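Local structure of ferric iron-binding protein HitA (Pseudomonas aeruginosa PAO1, 6IWF) at residues A83-P87 against E88-G92; R67-A71 against G72-K76; A275-F279 against A280-P284; E145-A148 against A149-L153; L299-E302 against R303-L307. The protein binds ferric iron, probably handing it on to an ABC transporter for uptake, and is also involved in gallium internalization. All blocks are in the same frame, centred on the assembly; numbering follows the deposited sequence.

Contact 1: A83-P87 against E88-G92; sequences ALVEP and EHAGG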
loop_
_atom_site.group_PDB
_atom_site.type_symbol
_atom_site.label_atom_id
_atom_site.label_comp_id
_atom_site.label_asym_id
_atom_site.label_seq_id
_atom_site.Cartn_x
_atom_site.Cartn_y
_atom_site.Cartn_z
ATOM N N ALA A 83 16.288 -11.624 7.381
ATOM C CA ALA A 83 16.270 -12.928 6.738
ATOM C C ALA A 83 14.857 -13.467 6.537
ATOM O O ALA A 83 14.685 -14.464 5.823
ATOM C CB ALA A 83 17.102 -13.918 7.561
ATOM N N LEU A 84 13.843 -12.837 7.133
ATOM C CA LEU A 84 12.484 -13.342 7.013
ATOM C C LEU A 84 11.810 -12.964 5.697
ATOM O O LEU A 84 10.740 -13.510 5.406
ATOM C CB LEU A 84 11.642 -12.849 8.192
ATOM C CG LEU A 84 12.069 -13.346 9.588
ATOM C CD1 LEU A 84 11.292 -12.622 10.665
ATOM C CD2 LEU A 84 11.888 -14.859 9.727
ATOM N N VAL A 85 12.403 -12.067 4.897
ATOM C CA VAL A 85 11.810 -11.621 3.634
ATOM C C VAL A 85 12.872 -11.581 2.540
ATOM O O VAL A 85 14.077 -11.564 2.802
ATOM C CB VAL A 85 11.126 -10.229 3.755
ATOM C CG1 VAL A 85 10.184 -10.177 4.955
ATOM C CG2 VAL A 85 12.167 -9.106 3.825
ATOM N N GLU A 86 12.405 -11.552 1.295
ATOM C CA GLU A 86 13.317 -11.411 0.175
ATOM C C GLU A 86 13.978 -10.030 0.188
ATOM O O GLU A 86 13.358 -9.036 0.588
ATOM C CB GLU A 86 12.571 -11.633 -1.142
ATOM C CG GLU A 86 11.806 -12.953 -1.210
ATOM C CD GLU A 86 12.708 -14.152 -1.474
ATOM O OE1 GLU A 86 13.913 -13.954 -1.745
ATOM O OE2 GLU A 86 12.212 -15.295 -1.406
ATOM N N PRO A 87 15.236 -9.941 -0.253
ATOM C CA PRO A 87 15.964 -8.659 -0.168
ATOM C C PRO A 87 15.292 -7.511 -0.900
ATOM O O PRO A 87 15.427 -6.358 -0.474
ATOM C CB PRO A 87 17.329 -8.990 -0.789
ATOM C CG PRO A 87 17.448 -10.468 -0.707
ATOM C CD PRO A 87 16.065 -11.021 -0.804
ATOM N N GLU A 88 14.580 -7.784 -1.997
ATOM C CA GLU A 88 13.885 -6.729 -2.721
ATOM C C GLU A 88 12.714 -6.153 -1.932
ATOM O O GLU A 88 12.186 -5.104 -2.318
ATOM C CB GLU A 88 13.380 -7.255 -4.069
ATOM C CG GLU A 88 12.416 -8.438 -3.954
ATOM C CD GLU A 88 13.110 -9.787 -4.081
ATOM O OE1 GLU A 88 14.307 -9.893 -3.720
ATOM O OE2 GLU A 88 12.456 -10.750 -4.543
ATOM N N HIS A 89 12.300 -6.815 -0.852
ATOM C CA HIS A 89 11.179 -6.389 -0.022
ATOM C C HIS A 89 11.634 -5.747 1.283
ATOM O O HIS A 89 10.869 -5.710 2.254
ATOM C CB HIS A 89 10.265 -7.576 0.275
ATOM C CG HIS A 89 9.616 -8.151 -0.943
ATOM N ND1 HIS A 89 9.301 -9.487 -1.058
ATOM C CD2 HIS A 89 9.232 -7.569 -2.104
ATOM C CE1 HIS A 89 8.741 -9.703 -2.236
ATOM N NE2 HIS A 89 8.688 -8.557 -2.891
ATOM N N ALA A 90 12.872 -5.266 1.333
ATOM C CA ALA A 90 13.382 -4.519 2.467
ATOM C C ALA A 90 14.123 -3.291 1.958
ATOM O O ALA A 90 14.457 -3.190 0.775
ATOM C CB ALA A 90 14.309 -5.377 3.333
ATOM N N GLY A 91 14.362 -2.346 2.860
ATOM C CA GLY A 91 15.188 -1.203 2.509
ATOM C C GLY A 91 16.598 -1.614 2.127
ATOM O O GLY A 91 17.145 -2.597 2.632
ATOM N N GLY A 92 17.198 -0.826 1.228
ATOM C CA GLY A 92 18.527 -1.147 0.734
ATOM C C GLY A 92 19.582 -1.200 1.822
ATOM O O GLY A 92 20.537 -1.976 1.729
HETATM O O HOH W 1 9.272 -11.680 0.854
#
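Glu-86 and His-89 close a short 3-10 segment at Pro-87 and Glu-88, in the loop between helix 79-82 and strand 97-108. His-89 N gives a hydrogen bond to Glu-86 O at 2.9 Å. One residue on, Ala-90 N reaches Pro-87 O at 3.3 Å, a weak second bond of the same three-residue span. The inner side of the contact is at Val-85, which is buried and covered by Leu-249 from outside the loop. Its CG2 branch sits 4.3 Å from Ala-90 CB and also approaches the carbonyl oxygen of His-89. His-89 packs on Met-266. The Glu-86 and Glu-88 side is more exposed to solvent, although its aliphatic parts touch closely, with Glu-88 CD 3.5 Å from Glu-86 CB. Both side chains bend at chi2 and run abreast in the same direction, their carboxylate planes 33° apart. Glu-86 OE1 and Glu-88 OE2 are 4.5 Å apart, so their like charges probably repel. Glu-88 OE1 also lies against CD of Pro-87. The CG of Glu-88 rests over one face of the His-89 ring, offset toward the rim. At the ring edge, in its plane, a water is 2.9 Å from His-89 ND1 and accepts a hydrogen bond from Glu-86 N.

Contact 2: R67-A71 against G72-K76; sequences RLASA and GLLAK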
loop_
_atom_site.group_PDB
_atom_site.type_symbol
_atom_site.label_atom_id
_atom_site.label_comp_id
_atom_site.label_asym_id
_atom_site.label_seq_id
_atom_site.Cartn_x
_atom_site.Cartn_y
_atom_site.Cartn_z
ATOM N N ARG A 67 11.925 7.797 2.604
ATOM C CA ARG A 67 12.219 9.170 3.027
ATOM C C ARG A 67 12.905 9.187 4.389
ATOM O O ARG A 67 13.975 9.788 4.549
ATOM C CB ARG A 67 10.926 10.001 3.060
ATOM C CG ARG A 67 11.055 11.410 3.685
ATOM C CD ARG A 67 9.686 11.994 4.096
ATOM N NE ARG A 67 9.821 13.270 4.802
ATOM C CZ ARG A 67 8.846 13.865 5.482
ATOM N NH1 ARG A 67 7.647 13.309 5.562
ATOM N NH2 ARG A 67 9.069 15.026 6.090
ATOM N N LEU A 68 12.306 8.516 5.381
ATOM C CA LEU A 68 12.865 8.510 6.731
ATOM C C LEU A 68 14.201 7.781 6.782
ATOM O O LEU A 68 15.081 8.137 7.584
ATOM C CB LEU A 68 11.876 7.858 7.698
ATOM C CG LEU A 68 10.584 8.633 7.965
ATOM C CD1 LEU A 68 9.805 7.943 9.051
ATOM C CD2 LEU A 68 10.876 10.047 8.382
ATOM N N ALA A 69 14.353 6.725 5.978
ATOM C CA ALA A 69 15.630 6.022 5.927
ATOM C C ALA A 69 16.726 6.922 5.385
ATOM O O ALA A 69 17.846 6.947 5.915
ATOM C CB ALA A 69 15.514 4.764 5.067
ATOM N N SER A 70 16.425 7.656 4.317
ATOM C CA SER A 70 17.399 8.589 3.754
ATOM C C SER A 70 17.837 9.626 4.775
ATOM O O SER A 70 18.994 10.061 4.753
ATOM C CB SER A 70 16.818 9.291 2.526
ATOM O OG SER A 70 16.584 8.379 1.472
ATOM N N ALA A 71 16.932 10.047 5.662
ATOM C CA ALA A 71 17.262 11.018 6.696
ATOM C C ALA A 71 18.034 10.411 7.855
ATOM O O ALA A 71 18.453 11.151 8.753
ATOM C CB ALA A 71 15.992 11.678 7.230
ATOM N N GLY A 72 18.219 9.091 7.872
ATOM C CA GLY A 72 18.939 8.472 8.964
ATOM C C GLY A 72 18.118 8.267 10.213
ATOM O O GLY A 72 18.686 8.044 11.287
ATOM N N LEU A 73 16.792 8.321 10.107
ATOM C CA LEU A 73 15.938 8.255 11.282
ATOM C C LEU A 73 15.575 6.830 11.688
ATOM O O LEU A 73 15.005 6.638 12.772
ATOM C CB LEU A 73 14.660 9.068 11.042
ATOM C CG LEU A 73 14.889 10.576 11.189
ATOM C CD1 LEU A 73 13.804 11.383 10.510
ATOM C CD2 LEU A 73 14.985 10.917 12.667
ATOM N N LEU A 74 15.899 5.838 10.866
ATOM C CA LEU A 74 15.488 4.459 11.100
ATOM C C LEU A 74 16.671 3.596 11.524
ATOM O O LEU A 74 17.764 3.682 10.943
ATOM C CB LEU A 74 14.848 3.880 9.835
ATOM C CG LEU A 74 13.685 4.701 9.275
ATOM C CD1 LEU A 74 13.063 3.972 8.047
ATOM C CD2 LEU A 74 12.611 4.970 10.324
ATOM N N ALA A 75 16.439 2.748 12.526
ATOM C CA ALA A 75 17.472 1.848 13.031
ATOM C C ALA A 75 17.665 0.667 12.089
ATOM O O ALA A 75 16.703 0.139 11.530
ATOM C CB ALA A 75 17.090 1.339 14.423
ATOM N N LYS A 76 18.917 0.233 11.932
ATOM C CA LYS A 76 19.168 -1.001 11.196
ATOM C C LYS A 76 18.447 -2.159 11.887
ATOM O O LYS A 76 18.456 -2.276 13.115
ATOM C CB LYS A 76 20.681 -1.253 11.099
ATOM C CG LYS A 76 21.120 -2.725 11.106
ATOM C CD LYS A 76 20.771 -3.483 9.823
ATOM C CE LYS A 76 21.697 -4.692 9.638
ATOM N NZ LYS A 76 21.211 -5.926 10.329
#
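Leu-68, Leu-73 and Leu-74 all turn CG to the side facing away from their own carbonyl carbon, with chi1 of -78° at Leu-73 and -55° at Leu-74. With the chain reversed at Gly-72, these torsions aim the two later side chains at the last turn of helix 63-70. CD1 of Leu-73 meets CD2 of Leu-68 at 3.9 Å, and the two side chains cross at a slant. The same CD1 also touches CB of Ala-71. Leu-74 CG packs on Leu-68 CB at 4.0 Å, and Leu-74 CD1 reaches Ala-69 CB at 3.9 Å. The backbone forms a Schellman motif. Gly-72 has phi 80°, a conformation that suits glycine. Leu-73 N bonds to Leu-68 O at 3.1 Å. Gly-72 N bonds to Ala-69 O at 2.9 Å. Beyond the turn, the backbones of Leu-73 and Ala-75 bond to Lys-233 and Val-231. Leu-74 packs on Ala-230 of strand 224-231. The chemistry implies a helix end closed twice over: two late carbonyls find N-H partners, and the apolar contact between Leu-68 and Leu-73 seals the reversal.

Contact 3: A275-F279 against A280-P284; sequences ALKPF and AELDP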
loop_
_atom_site.group_PDB
_atom_site.type_symbol
_atom_site.label_atom_id
_atom_site.label_comp_id
_atom_site.label_asym_id
_atom_site.label_seq_id
_atom_site.Cartn_x
_atom_site.Cartn_y
_atom_site.Cartn_z
ATOM N N ALA A 275 -8.217 -17.253 -1.520
ATOM C CA ALA A 275 -9.219 -16.517 -2.283
ATOM C C ALA A 275 -8.614 -15.366 -3.071
ATOM O O ALA A 275 -9.276 -14.827 -3.965
ATOM C CB ALA A 275 -10.309 -15.980 -1.355
ATOM N N LEU A 276 -7.383 -14.973 -2.750
ATOM C CA LEU A 276 -6.684 -13.962 -3.528
ATOM C C LEU A 276 -6.195 -14.552 -4.840
ATOM O O LEU A 276 -5.888 -15.747 -4.929
ATOM C CB LEU A 276 -5.474 -13.421 -2.755
ATOM C CG LEU A 276 -5.712 -12.515 -1.558
ATOM C CD1 LEU A 276 -4.389 -12.215 -0.859
ATOM C CD2 LEU A 276 -6.380 -11.234 -2.018
ATOM N N LYS A 277 -6.103 -13.702 -5.866
ATOM C CA LYS A 277 -5.439 -14.128 -7.089
ATOM C C LYS A 277 -4.019 -14.567 -6.742
ATOM O O LYS A 277 -3.311 -13.838 -6.028
ATOM C CB LYS A 277 -5.422 -12.990 -8.108
ATOM C CG LYS A 277 -4.897 -13.382 -9.473
ATOM C CD LYS A 277 -5.936 -13.109 -10.542
ATOM C CE LYS A 277 -5.432 -13.534 -11.914
ATOM N NZ LYS A 277 -4.151 -12.850 -12.251
ATOM N N PRO A 278 -3.580 -15.753 -7.172
ATOM C CA PRO A 278 -2.241 -16.225 -6.789
ATOM C C PRO A 278 -1.159 -15.229 -7.186
ATOM O O PRO A 278 -1.140 -14.719 -8.314
ATOM C CB PRO A 278 -2.103 -17.545 -7.551
ATOM C CG PRO A 278 -3.518 -18.019 -7.711
ATOM C CD PRO A 278 -4.344 -16.789 -7.900
ATOM N N PHE A 279 -0.259 -14.952 -6.235
ATOM C CA PHE A 279 0.763 -13.924 -6.436
ATOM C C PHE A 279 1.592 -14.195 -7.688
ATOM O O PHE A 279 1.877 -13.276 -8.463
ATOM C CB PHE A 279 1.653 -13.845 -5.195
ATOM C CG PHE A 279 2.561 -12.648 -5.163
ATOM C CD1 PHE A 279 2.076 -11.403 -4.806
ATOM C CD2 PHE A 279 3.903 -12.778 -5.490
ATOM C CE1 PHE A 279 2.915 -10.297 -4.775
ATOM C CE2 PHE A 279 4.747 -11.683 -5.469
ATOM C CZ PHE A 279 4.249 -10.438 -5.102
ATOM N N ALA A 280 1.958 -15.458 -7.924
ATOM C CA ALA A 280 2.760 -15.795 -9.095
ATOM C C ALA A 280 2.029 -15.539 -10.410
ATOM O O ALA A 280 2.677 -15.470 -11.461
ATOM C CB ALA A 280 3.201 -17.260 -9.017
ATOM N N GLU A 281 0.706 -15.387 -10.388
ATOM C CA GLU A 281 -0.067 -15.156 -11.605
ATOM C C GLU A 281 -0.252 -13.683 -11.941
ATOM O O GLU A 281 -0.882 -13.373 -12.959
ATOM C CB GLU A 281 -1.448 -15.800 -11.490
ATOM C CG GLU A 281 -1.427 -17.313 -11.367
ATOM C CD GLU A 281 -2.822 -17.893 -11.212
ATOM O OE1 GLU A 281 -3.806 -17.189 -11.543
ATOM O OE2 GLU A 281 -2.938 -19.048 -10.748
ATOM N N LEU A 282 0.257 -12.771 -11.109
ATOM C CA LEU A 282 -0.073 -11.360 -11.281
ATOM C C LEU A 282 0.642 -10.739 -12.477
ATOM O O LEU A 282 0.105 -9.808 -13.092
ATOM C CB LEU A 282 0.261 -10.592 -10.006
ATOM C CG LEU A 282 -0.698 -10.855 -8.842
ATOM C CD1 LEU A 282 -0.170 -10.167 -7.576
ATOM C CD2 LEU A 282 -2.096 -10.366 -9.186
ATOM N N ASP A 283 1.835 -11.228 -12.819
ATOM C CA ASP A 283 2.642 -10.674 -13.903
ATOM C C ASP A 283 2.800 -9.147 -13.767
ATOM O O ASP A 283 2.517 -8.405 -14.696
ATOM C CB ASP A 283 2.025 -11.024 -15.253
ATOM C CG ASP A 283 3.034 -10.964 -16.439
ATOM O OD1 ASP A 283 4.267 -10.902 -16.245
ATOM O OD2 ASP A 283 2.563 -11.005 -17.592
ATOM N N PRO A 284 3.277 -8.670 -12.612
ATOM C CA PRO A 284 3.389 -7.217 -12.408
ATOM C C PRO A 284 4.591 -6.648 -13.134
ATOM O O PRO A 284 5.538 -7.375 -13.489
ATOM C CB PRO A 284 3.573 -7.088 -10.884
ATOM C CG PRO A 284 4.298 -8.351 -10.507
ATOM C CD PRO A 284 3.729 -9.418 -11.422
HETATM O O HOH W 2 -2.862 -10.820 -13.629
#
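Pro-278 and Glu-281 are joined by a backbone hydrogen bond, from Glu-281 N to Pro-278 O at 2.9 Å. A second one runs from Leu-282 N to Phe-279 O at 3.1 Å. A weaker bond comes from a side chain: Lys-277 NZ is 3.4 Å from Glu-281 O. The lysine starts with CG anti to its N (chi1 -173°), then bends at chi2 and chi4, which carries NZ back over the turn. One water extends this grip. It accepts from Lys-277 NZ at 2.8 Å and donates to Leu-282 O. The two backbone bonds make a short 3-10 segment in the loop between strand 264-265 and helix 289-292 of this periplasmic binding-protein fold. Leu-282 is about 11 Å, side chain to side chain, from Tyr-196, an iron ligand in an iron-bound structure; no iron is bound here. Charge plays a looser part, for Lys-277 NZ and Glu-281 OE1 are 4.4 Å apart, beyond a salt bridge. In the apolar contacts, Leu-282 CD1 meets Phe-279 CD1 at 3.8 Å, the side chains crossing nearly at right angles. The Phe-279 ring also packs edge-to-face with Tyr-264. The Glu-281 carboxylate lies against the Pro-278 ring, crossing at a slant, OE2 3.3 Å from Pro-278 CG.

Contact 4: E145-A148 against A149-L153; sequences EQVA and AVIKL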
loop_
_atom_site.group_PDB
_atom_site.type_symbol
_atom_site.label_atom_id
_atom_site.label_comp_id
_atom_site.label_asym_id
_atom_site.label_seq_id
_atom_site.Cartn_x
_atom_site.Cartn_y
_atom_site.Cartn_z
ATOM N N GLU A 145 1.891 6.186 -6.062
ATOM C CA GLU A 145 2.804 5.142 -6.518
ATOM C C GLU A 145 2.459 4.692 -7.935
ATOM O O GLU A 145 3.362 4.401 -8.732
ATOM C CB GLU A 145 2.782 3.955 -5.557
ATOM C CG GLU A 145 3.860 4.082 -4.497
ATOM C CD GLU A 145 3.618 3.201 -3.304
ATOM O OE1 GLU A 145 4.394 2.240 -3.084
ATOM O OE2 GLU A 145 2.638 3.471 -2.584
ATOM N N GLN A 146 1.163 4.657 -8.273
ATOM C CA GLN A 146 0.763 4.335 -9.642
ATOM C C GLN A 146 1.371 5.324 -10.627
ATOM O O GLN A 146 1.867 4.939 -11.689
ATOM C CB GLN A 146 -0.762 4.339 -9.770
ATOM C CG GLN A 146 -1.253 4.007 -11.201
ATOM C CD GLN A 146 -0.899 2.568 -11.604
ATOM O OE1 GLN A 146 -1.697 1.647 -11.401
ATOM N NE2 GLN A 146 0.294 2.372 -12.175
ATOM N N VAL A 147 1.321 6.612 -10.300
ATOM C CA VAL A 147 1.890 7.608 -11.204
ATOM C C VAL A 147 3.395 7.418 -11.332
ATOM O O VAL A 147 3.957 7.494 -12.435
ATOM C CB VAL A 147 1.535 9.025 -10.715
ATOM C CG1 VAL A 147 2.196 10.083 -11.611
ATOM C CG2 VAL A 147 0.033 9.193 -10.707
ATOM N N ALA A 148 4.074 7.166 -10.211
ATOM C CA ALA A 148 5.513 6.952 -10.259
ATOM C C ALA A 148 5.853 5.767 -11.149
ATOM O O ALA A 148 6.850 5.795 -11.877
ATOM C CB ALA A 148 6.073 6.736 -8.849
ATOM N N ALA A 149 5.028 4.719 -11.104
ATOM C CA ALA A 149 5.248 3.564 -11.970
ATOM C C ALA A 149 5.077 3.931 -13.439
ATOM O O ALA A 149 5.858 3.481 -14.285
ATOM C CB ALA A 149 4.291 2.435 -11.587
ATOM N N VAL A 150 4.081 4.753 -13.769
ATOM C CA VAL A 150 3.915 5.137 -15.173
ATOM C C VAL A 150 5.117 5.956 -15.640
ATOM O O VAL A 150 5.626 5.757 -16.748
ATOM C CB VAL A 150 2.576 5.878 -15.393
ATOM C CG1 VAL A 150 2.453 6.373 -16.843
ATOM C CG2 VAL A 150 1.390 4.974 -15.065
ATOM N N ILE A 151 5.600 6.883 -14.804
ATOM C CA ILE A 151 6.787 7.657 -15.183
ATOM C C ILE A 151 7.964 6.732 -15.438
ATOM O O ILE A 151 8.692 6.879 -16.430
ATOM C CB ILE A 151 7.136 8.687 -14.097
ATOM C CG1 ILE A 151 6.056 9.756 -14.031
ATOM C CG2 ILE A 151 8.505 9.331 -14.401
ATOM C CD1 ILE A 151 6.200 10.685 -12.831
ATOM N N LYS A 152 8.155 5.751 -14.551
ATOM C CA LYS A 152 9.311 4.866 -14.636
ATOM C C LYS A 152 9.235 3.948 -15.852
ATOM O O LYS A 152 10.258 3.687 -16.508
ATOM C CB LYS A 152 9.413 4.059 -13.345
ATOM C CG LYS A 152 10.469 4.557 -12.388
ATOM C CD LYS A 152 11.841 4.118 -12.869
ATOM C CE LYS A 152 12.797 3.939 -11.706
ATOM N NZ LYS A 152 13.964 3.099 -12.082
ATOM N N LEU A 153 8.037 3.453 -16.173
ATOM C CA LEU A 153 7.868 2.488 -17.249
ATOM C C LEU A 153 7.695 3.136 -18.610
ATOM O O LEU A 153 8.152 2.576 -19.615
ATOM C CB LEU A 153 6.655 1.594 -16.966
ATOM C CG LEU A 153 6.796 0.757 -15.689
ATOM C CD1 LEU A 153 5.441 0.176 -15.288
ATOM C CD2 LEU A 153 7.848 -0.351 -15.852
#
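Ile-151 N bonds to Val-147 O at 2.9 Å, with an N-H...O angle of 168°. Three more bonds of the same four-residue span run beside it. Ala-149 N goes to Glu-145 O, Val-150 N to Gln-146 O and Lys-152 N to Ala-148 O. The side chains follow the same spacing. Gln-146 extends CG away from its backbone N, then bends at chi2 (65°). This folds NE2 back along the helix, 4.0 Å from both Val-150 CG2 and Ala-149 CB. NE2 is also satisfied by a hydrogen bond to Pro-220 O. Val-150 CG2 leans on the backbone, 3.4 Å from Gln-146 O. Val-147 CG1 and Ile-151 CD1 meet at 4.2 Å on the face turned toward helix 296-305. Val-150 packs on Ala-159 and Trp-162 of helix 156-169. Ile-151 touches both neighbouring helices, at Glu-297 and at Gln-156 and Ala-159. Glu-145 OE2 lies close to Glu-61 OE2, so one of the two may be protonated. The side chain of Glu-145 is about 7 Å from that of Glu-60, an iron ligand in an iron-bound structure of this protein; no iron is bound here. Regular i to i+4 bonding with apolar faces on two neighbouring helices is what a buried alpha-helix shows, here one that runs from near the iron site of a binding-protein fold.

Contact 5: L299-E302 against R303-L307; sequences LSLE and RDVGL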
loop_
_atom_site.group_PDB
_atom_site.type_symbol
_atom_site.label_atom_id
_atom_site.label_comp_id
_atom_site.label_asym_id
_atom_site.label_seq_id
_atom_site.Cartn_x
_atom_site.Cartn_y
_atom_site.Cartn_z
ATOM N N LEU A 299 4.817 13.132 -7.516
ATOM C CA LEU A 299 4.097 14.148 -6.760
ATOM C C LEU A 299 4.096 15.472 -7.506
ATOM O O LEU A 299 3.062 16.146 -7.592
ATOM C CB LEU A 299 4.715 14.307 -5.370
ATOM C CG LEU A 299 3.885 15.106 -4.363
ATOM C CD1 LEU A 299 2.437 14.610 -4.300
ATOM C CD2 LEU A 299 4.554 15.027 -2.989
ATOM N N SER A 300 5.242 15.844 -8.079
ATOM C CA SER A 300 5.320 17.094 -8.831
ATOM C C SER A 300 4.393 17.075 -10.035
ATOM O O SER A 300 3.772 18.092 -10.370
ATOM C CB SER A 300 6.755 17.350 -9.289
ATOM O OG SER A 300 7.564 17.689 -8.193
ATOM N N LEU A 301 4.283 15.918 -10.699
ATOM C CA LEU A 301 3.419 15.824 -11.868
ATOM C C LEU A 301 1.955 15.946 -11.480
ATOM O O LEU A 301 1.181 16.637 -12.154
ATOM C CB LEU A 301 3.682 14.503 -12.592
ATOM C CG LEU A 301 2.793 14.218 -13.791
ATOM C CD1 LEU A 301 2.892 15.354 -14.806
ATOM C CD2 LEU A 301 3.180 12.875 -14.423
ATOM N N GLU A 302 1.553 15.279 -10.398
ATOM C CA GLU A 302 0.197 15.433 -9.886
ATOM C C GLU A 302 -0.117 16.891 -9.588
ATOM O O GLU A 302 -1.209 17.380 -9.903
ATOM C CB GLU A 302 0.023 14.611 -8.615
ATOM C CG GLU A 302 -0.098 13.116 -8.823
ATOM C CD GLU A 302 -0.372 12.390 -7.506
ATOM O OE1 GLU A 302 -0.815 11.225 -7.541
ATOM O OE2 GLU A 302 -0.139 12.986 -6.425
ATOM N N ARG A 303 0.830 17.598 -8.973
ATOM C CA ARG A 303 0.615 19.011 -8.680
ATOM C C ARG A 303 0.483 19.823 -9.956
ATOM O O ARG A 303 -0.393 20.696 -10.057
ATOM C CB ARG A 303 1.757 19.541 -7.825
ATOM C CG ARG A 303 1.642 19.137 -6.384
ATOM C CD ARG A 303 0.790 20.132 -5.578
ATOM N NE ARG A 303 0.421 19.555 -4.285
ATOM C CZ ARG A 303 1.288 19.233 -3.325
ATOM N NH1 ARG A 303 0.851 18.705 -2.189
ATOM N NH2 ARG A 303 2.591 19.443 -3.487
ATOM N N ASP A 304 1.327 19.540 -10.949
ATOM C CA ASP A 304 1.294 20.313 -12.187
ATOM C C ASP A 304 -0.031 20.129 -12.919
ATOM O O ASP A 304 -0.572 21.089 -13.485
ATOM C CB ASP A 304 2.467 19.927 -13.084
ATOM C CG ASP A 304 3.819 20.299 -12.485
ATOM O OD1 ASP A 304 3.855 20.991 -11.443
ATOM O OD2 ASP A 304 4.855 19.893 -13.060
ATOM N N VAL A 305 -0.579 18.905 -12.902
ATOM C CA VAL A 305 -1.858 18.630 -13.565
ATOM C C VAL A 305 -3.060 19.055 -12.730
ATOM O O VAL A 305 -4.189 19.083 -13.242
ATOM C CB VAL A 305 -1.872 17.129 -13.931
ATOM C CG1 VAL A 305 -3.208 16.686 -14.541
ATOM C CG2 VAL A 305 -0.754 16.852 -14.913
ATOM N N GLY A 306 -2.864 19.412 -11.465
ATOM C CA GLY A 306 -3.972 19.868 -10.642
ATOM C C GLY A 306 -4.750 18.775 -9.948
ATOM O O GLY A 306 -5.929 18.975 -9.625
ATOM N N LEU A 307 -4.134 17.628 -9.703
ATOM C CA LEU A 307 -4.814 16.501 -9.089
ATOM C C LEU A 307 -4.448 16.336 -7.621
ATOM O O LEU A 307 -5.106 15.576 -6.906
ATOM C CB LEU A 307 -4.485 15.220 -9.857
ATOM C CG LEU A 307 -5.201 15.054 -11.195
ATOM C CD1 LEU A 307 -4.701 13.800 -11.907
ATOM C CD2 LEU A 307 -6.722 14.997 -11.008
#
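Asp-304 turns one face of its carboxylate to the backbone of Ser-300. The carbonyl oxygen of Ser-300 lies over that face, 3.1 Å from Asp-304 CG. Carboxylate and carbonyl are both acceptors, so this is a contact and not a bond. With CG beside its own N (chi1 -65°), the carboxylate of Asp-304 folds back over the preceding turn, its face on Ser-300 O. The same Ser-300 O accepts from Asp-304 N at 2.9 Å, which may offset the crowding of oxygens. Arg-303 N bonds in like manner to Leu-299 O, and the CG of Arg-303 leans on that oxygen at 3.5 Å. On the apolar side, Leu-301 CD1 touches Val-305 CG2 at 3.9 Å, the two side chains pointing the same way. Leu-301 also packs on Leu-163 of helix 156-169, and so does Leu-307. Glu-302 O takes two donors. Leu-307 N makes the sounder bond at 2.9 Å, with an angle of 164°. Gly-306 N makes a weak one at 3.1 Å. Gly-306 has a phi of 86°, which calls for glycine. The pair Leu-307 N to Glu-302 O and Gly-306 N to Arg-303 O marks a Schellman motif, which ends helix 296-305 near the C-terminus.

How the contacts relate
Contact 4 is the buried one. Contacts 2 and 5 are partly buried helix ends, and contacts 1 and 3 are surface turns. Contacts 4 and 5 lie in neighbouring helices and touch: Val-147 CG2 meets Glu-302 OE1 at 3.9 Å, and Ile-151 CD1 meets Leu-301 CD2 at 4.1 Å. Contacts 2 and 5 share the glycine-based Schellman ending but belong to different helices, about 27 Å apart between centres. Contact 2 is sealed by leucines, while contact 5 carries more charged groups. Contacts 1 and 3 are each a short 3-10 segment in a loop, each with a bridging water. Contacts 2 and 3 lie on opposite sides of the chain's centre.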